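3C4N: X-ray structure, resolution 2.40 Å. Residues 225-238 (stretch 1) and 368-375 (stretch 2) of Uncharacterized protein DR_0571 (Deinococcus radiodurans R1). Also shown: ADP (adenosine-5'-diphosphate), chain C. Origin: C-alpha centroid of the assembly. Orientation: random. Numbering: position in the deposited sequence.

Stretch 1 (225-238) AGVIIVAAGAAGPA
Stretch 2, residues 368-375: PGLHLLLG

The strands running through Ile 228-Val 230 and Leu 370-Leu 372 lie side by side and parallel; their N-to-C directions differ by 22° and their axes approach to 4.6 Å. The register pairs Ile 228 with Leu 370, Ile 229 with His 371 and Val 230 with Leu 372, at CA-CA separations of 5.1, 4.8 and 4.7 Å. Backbone φ/ψ values are extended throughout: -125/117 at Ile 228, -102/116 at Ile 229, -91/93 at Val 230, -110/116 at Leu 370, -118/140 at His 371 and -111/112 at Leu 372. The two stretches bury 564 Å² between them, both sides summed.

Four backbone hydrogen bonds make the ladder. Ile 228 N donates to Gly 369 O (2.8 Å) and Ile 228 O accepts from His 371 N (3.0 Å); two residues on, Val 230 N donates to His 371 O (2.7 Å) and Val 230 O accepts from Leu 373 N (2.9 Å). Ile 228 thus bonds to the residues before and after Leu 370, and Val 230 to those before and after Leu 372, the usual parallel pattern. The first three bonds are nearly linear at 170-174°, whereas the last bends to 156°. CA-H...O contacts supplement them, from Val 227 CA to Gly 369 O (3.4 Å) and from Leu 370 CA to Ile 228 O (3.6 Å). At the start of the ladder Gly 369 has φ/ψ of 73/1, a conformation favouring glycine, and a CB there would lie 2.7 Å from Gly 226 O, a clash.

Side chains alternate between the sheet faces. Ile 228, Val 230, Leu 370 and Leu 372 share one face, where Leu 370 CD1 approaches Ile 228 CG2 (3.8 Å) and Val 230 CG2 (4.2 Å), and Leu 372 CD1 packs on Val 230 CG1 (3.7 Å). Ile 228 is mt, Val 230 is t, and both leucines are tp, which brings their ends nearer the other stretch. Leu 372 CD1 also lies 3.9 Å from Gly 236 C, at the start of a helix; a CB on Gly 236 would come within a tight 3.0 Å of that methyl.

On the opposite face, Ile 229 (mt) accompanies His 371 (chi1 -59°, chi2 88°). Val 227 (t) places CG1 3.9 Å from His 371 ND1, at the ring edge; this buried nitrogen has no polar partner in the model. Farther along, the CA-to-CB bond of Leu 373 (tp) points toward stretch 1, with its CB 4.4 Å from Ile 229 CG2 and its CD2 4.1 Å from Ala 231 CB.

Beyond the ladder, water joins the stretches. Water 1 accepts from Gly 233 N (3.1 Å) and donates to Leu 373 O (2.9 Å) and ADP O1B (3.0 Å), linking both chain segments to the nucleotide. Gly 233, at φ/ψ 65/-141, brings its CA to 3.4 Å from ADP O1B, and a CB there would clash with ADP O1A at 2.5 Å. Its neighbour Ala 232 places CA 3.4 Å from ADP O4'.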

# COMPACT_ATOMS: atom_id res chain seq x y z
N ALA A 225 10.79 16.37 6.95
CA ALA A 225 9.36 16.57 6.90
C ALA A 225 9.00 17.92 7.50
O ALA A 225 9.51 18.28 8.56
CB ALA A 225 8.67 15.46 7.68
N GLY A 226 8.13 18.67 6.83
CA GLY A 226 7.73 19.97 7.35
C GLY A 226 6.67 19.81 8.43
O GLY A 226 6.58 20.61 9.36
N VAL A 227 5.87 18.76 8.30
CA VAL A 227 4.83 18.48 9.27
C VAL A 227 4.77 16.99 9.55
O VAL A 227 4.78 16.18 8.63
CB VAL A 227 3.43 18.94 8.77
CG1 VAL A 227 2.40 18.77 9.89
CG2 VAL A 227 3.47 20.41 8.33
N ILE A 228 4.71 16.64 10.84
CA ILE A 228 4.65 15.25 11.28
C ILE A 228 3.43 15.00 12.18
O ILE A 228 3.32 15.56 13.27
CB ILE A 228 5.91 14.87 12.09
CG1 ILE A 228 7.15 14.97 11.19
CG2 ILE A 228 5.74 13.48 12.68
CD1 ILE A 228 8.46 14.74 11.91
N ILE A 229 2.54 14.14 11.71
CA ILE A 229 1.34 13.78 12.45
C ILE A 229 1.55 12.41 13.10
O ILE A 229 1.73 11.40 12.42
CB ILE A 229 0.11 13.72 11.53
CG1 ILE A 229 -0.12 15.11 10.93
CG2 ILE A 229 -1.11 13.25 12.29
CD1 ILE A 229 -1.28 15.16 9.98
N VAL A 230 1.54 12.40 14.43
CA VAL A 230 1.73 11.19 15.23
C VAL A 230 0.39 10.52 15.53
O VAL A 230 -0.28 10.85 16.51
CB VAL A 230 2.43 11.52 16.57
CG1 VAL A 230 2.50 10.30 17.45
CG2 VAL A 230 3.81 12.06 16.31
N ALA A 231 0.03 9.57 14.67
CA ALA A 231 -1.22 8.81 14.79
C ALA A 231 -0.89 7.36 15.12
O ALA A 231 -1.47 6.45 14.54
CB ALA A 231 -1.98 8.87 13.48
N ALA A 232 0.01 7.15 16.08
CA ALA A 232 0.42 5.81 16.45
C ALA A 232 -0.51 5.20 17.47
O ALA A 232 -0.22 4.16 18.05
CB ALA A 232 1.85 5.83 16.97
N GLY A 233 -1.66 5.85 17.69
CA GLY A 233 -2.60 5.34 18.67
C GLY A 233 -1.99 5.41 20.06
O GLY A 233 -1.27 6.36 20.39
N ALA A 234 -2.26 4.39 20.86
CA ALA A 234 -1.77 4.30 22.23
C ALA A 234 -0.25 4.45 22.32
O ALA A 234 0.28 4.86 23.34
CB ALA A 234 -2.20 2.99 22.84
N ALA A 235 0.45 4.12 21.24
CA ALA A 235 1.90 4.23 21.24
C ALA A 235 2.36 5.64 20.88
O ALA A 235 3.56 5.93 20.85
CB ALA A 235 2.51 3.20 20.26
N GLY A 236 1.41 6.53 20.64
CA GLY A 236 1.75 7.91 20.28
C GLY A 236 2.47 8.68 21.37
O GLY A 236 3.48 9.32 21.09
N PRO A 237 1.97 8.66 22.61
CA PRO A 237 2.62 9.38 23.71
C PRO A 237 4.09 8.99 23.93
O PRO A 237 4.96 9.86 24.04
CB PRO A 237 1.75 9.03 24.91
CG PRO A 237 0.37 9.00 24.28
CD PRO A 237 0.63 8.19 23.02
N ALA A 238 4.38 7.70 23.98
CA ALA A 238 5.76 7.26 24.17
C ALA A 238 6.63 7.65 22.99
O ALA A 238 7.77 8.08 23.16
CB ALA A 238 5.81 5.75 24.39
N PRO A 368 6.37 22.99 17.01
CA PRO A 368 6.18 23.46 15.64
C PRO A 368 6.15 22.32 14.62
O PRO A 368 7.10 21.55 14.50
CB PRO A 368 7.37 24.40 15.44
CG PRO A 368 7.49 25.03 16.81
CD PRO A 368 7.37 23.82 17.72
N GLY A 369 5.02 22.21 13.91
CA GLY A 369 4.86 21.18 12.90
C GLY A 369 4.66 19.76 13.41
O GLY A 369 4.54 18.83 12.61
N LEU A 370 4.62 19.59 14.73
CA LEU A 370 4.44 18.28 15.34
C LEU A 370 3.07 18.13 16.01
O LEU A 370 2.77 18.83 16.98
CB LEU A 370 5.53 18.02 16.37
CG LEU A 370 5.54 16.61 16.96
CD1 LEU A 370 5.90 15.62 15.85
CD2 LEU A 370 6.54 16.51 18.09
N HIS A 371 2.25 17.21 15.50
CA HIS A 371 0.91 16.97 16.04
C HIS A 371 0.72 15.57 16.58
O HIS A 371 1.18 14.59 15.98
CB HIS A 371 -0.16 17.22 14.99
CG HIS A 371 -0.15 18.61 14.45
ND1 HIS A 371 0.62 18.97 13.36
CD2 HIS A 371 -0.77 19.73 14.87
CE1 HIS A 371 0.48 20.27 13.15
NE2 HIS A 371 -0.36 20.75 14.05
N LEU A 372 0.03 15.47 17.71
CA LEU A 372 -0.27 14.18 18.31
C LEU A 372 -1.78 13.93 18.20
O LEU A 372 -2.58 14.61 18.83
CB LEU A 372 0.18 14.16 19.78
CG LEU A 372 -0.27 12.95 20.62
CD1 LEU A 372 0.31 11.66 20.05
CD2 LEU A 372 0.20 13.15 22.05
N LEU A 373 -2.14 12.94 17.38
CA LEU A 373 -3.53 12.57 17.12
C LEU A 373 -3.93 11.41 18.01
O LEU A 373 -3.31 10.35 17.98
CB LEU A 373 -3.70 12.16 15.65
CG LEU A 373 -5.07 11.74 15.10
CD1 LEU A 373 -6.11 12.80 15.46
CD2 LEU A 373 -4.99 11.58 13.58
N LEU A 374 -4.98 11.60 18.79
CA LEU A 374 -5.47 10.56 19.67
C LEU A 374 -6.92 10.24 19.34
O LEU A 374 -7.73 11.14 19.09
CB LEU A 374 -5.35 11.01 21.13
CG LEU A 374 -4.14 10.54 21.96
CD1 LEU A 374 -2.92 10.41 21.10
CD2 LEU A 374 -3.91 11.49 23.12
N GLY A 375 -7.22 8.94 19.32
CA GLY A 375 -8.56 8.44 19.07
C GLY A 375 -9.18 8.14 20.42
O GLY A 375 -9.76 9.04 21.02
PB ADP C . -5.79 4.45 16.28
O1B ADP C . -5.64 5.66 17.08
O2B ADP C . -6.42 4.79 14.85
O3B ADP C . -6.74 3.39 17.05
PA ADP C . -4.34 2.26 16.00
O1A ADP C . -3.83 1.77 17.30
O2A ADP C . -5.80 1.61 15.73
O3A ADP C . -4.38 3.86 15.97
O5' ADP C . -3.33 2.00 14.79
C5' ADP C . -2.48 3.11 14.70
C4' ADP C . -1.22 2.75 13.95
O4' ADP C . 0.11 3.27 14.18
C3' ADP C . -1.22 1.30 14.32
O3' ADP C . -2.10 0.58 13.45
C2' ADP C . 0.24 0.87 14.22
O2' ADP C . 0.37 -0.22 13.29
C1' ADP C . 0.97 2.17 13.78
N9 ADP C . 2.17 2.46 14.49
C8 ADP C . 2.30 2.41 15.89
N7 ADP C . 3.55 2.70 16.22
C5 ADP C . 4.25 2.99 15.10
C6 ADP C . 5.56 3.47 14.81
N6 ADP C . 6.35 4.04 15.82
N1 ADP C . 5.93 3.62 13.52
C2 ADP C . 5.10 3.36 12.51
N3 ADP C . 3.89 2.98 12.71
C4 ADP C . 3.36 2.84 13.99
O HOH W 1 -3.68 7.88 16.56
O HOH W 2 -0.93 8.52 18.70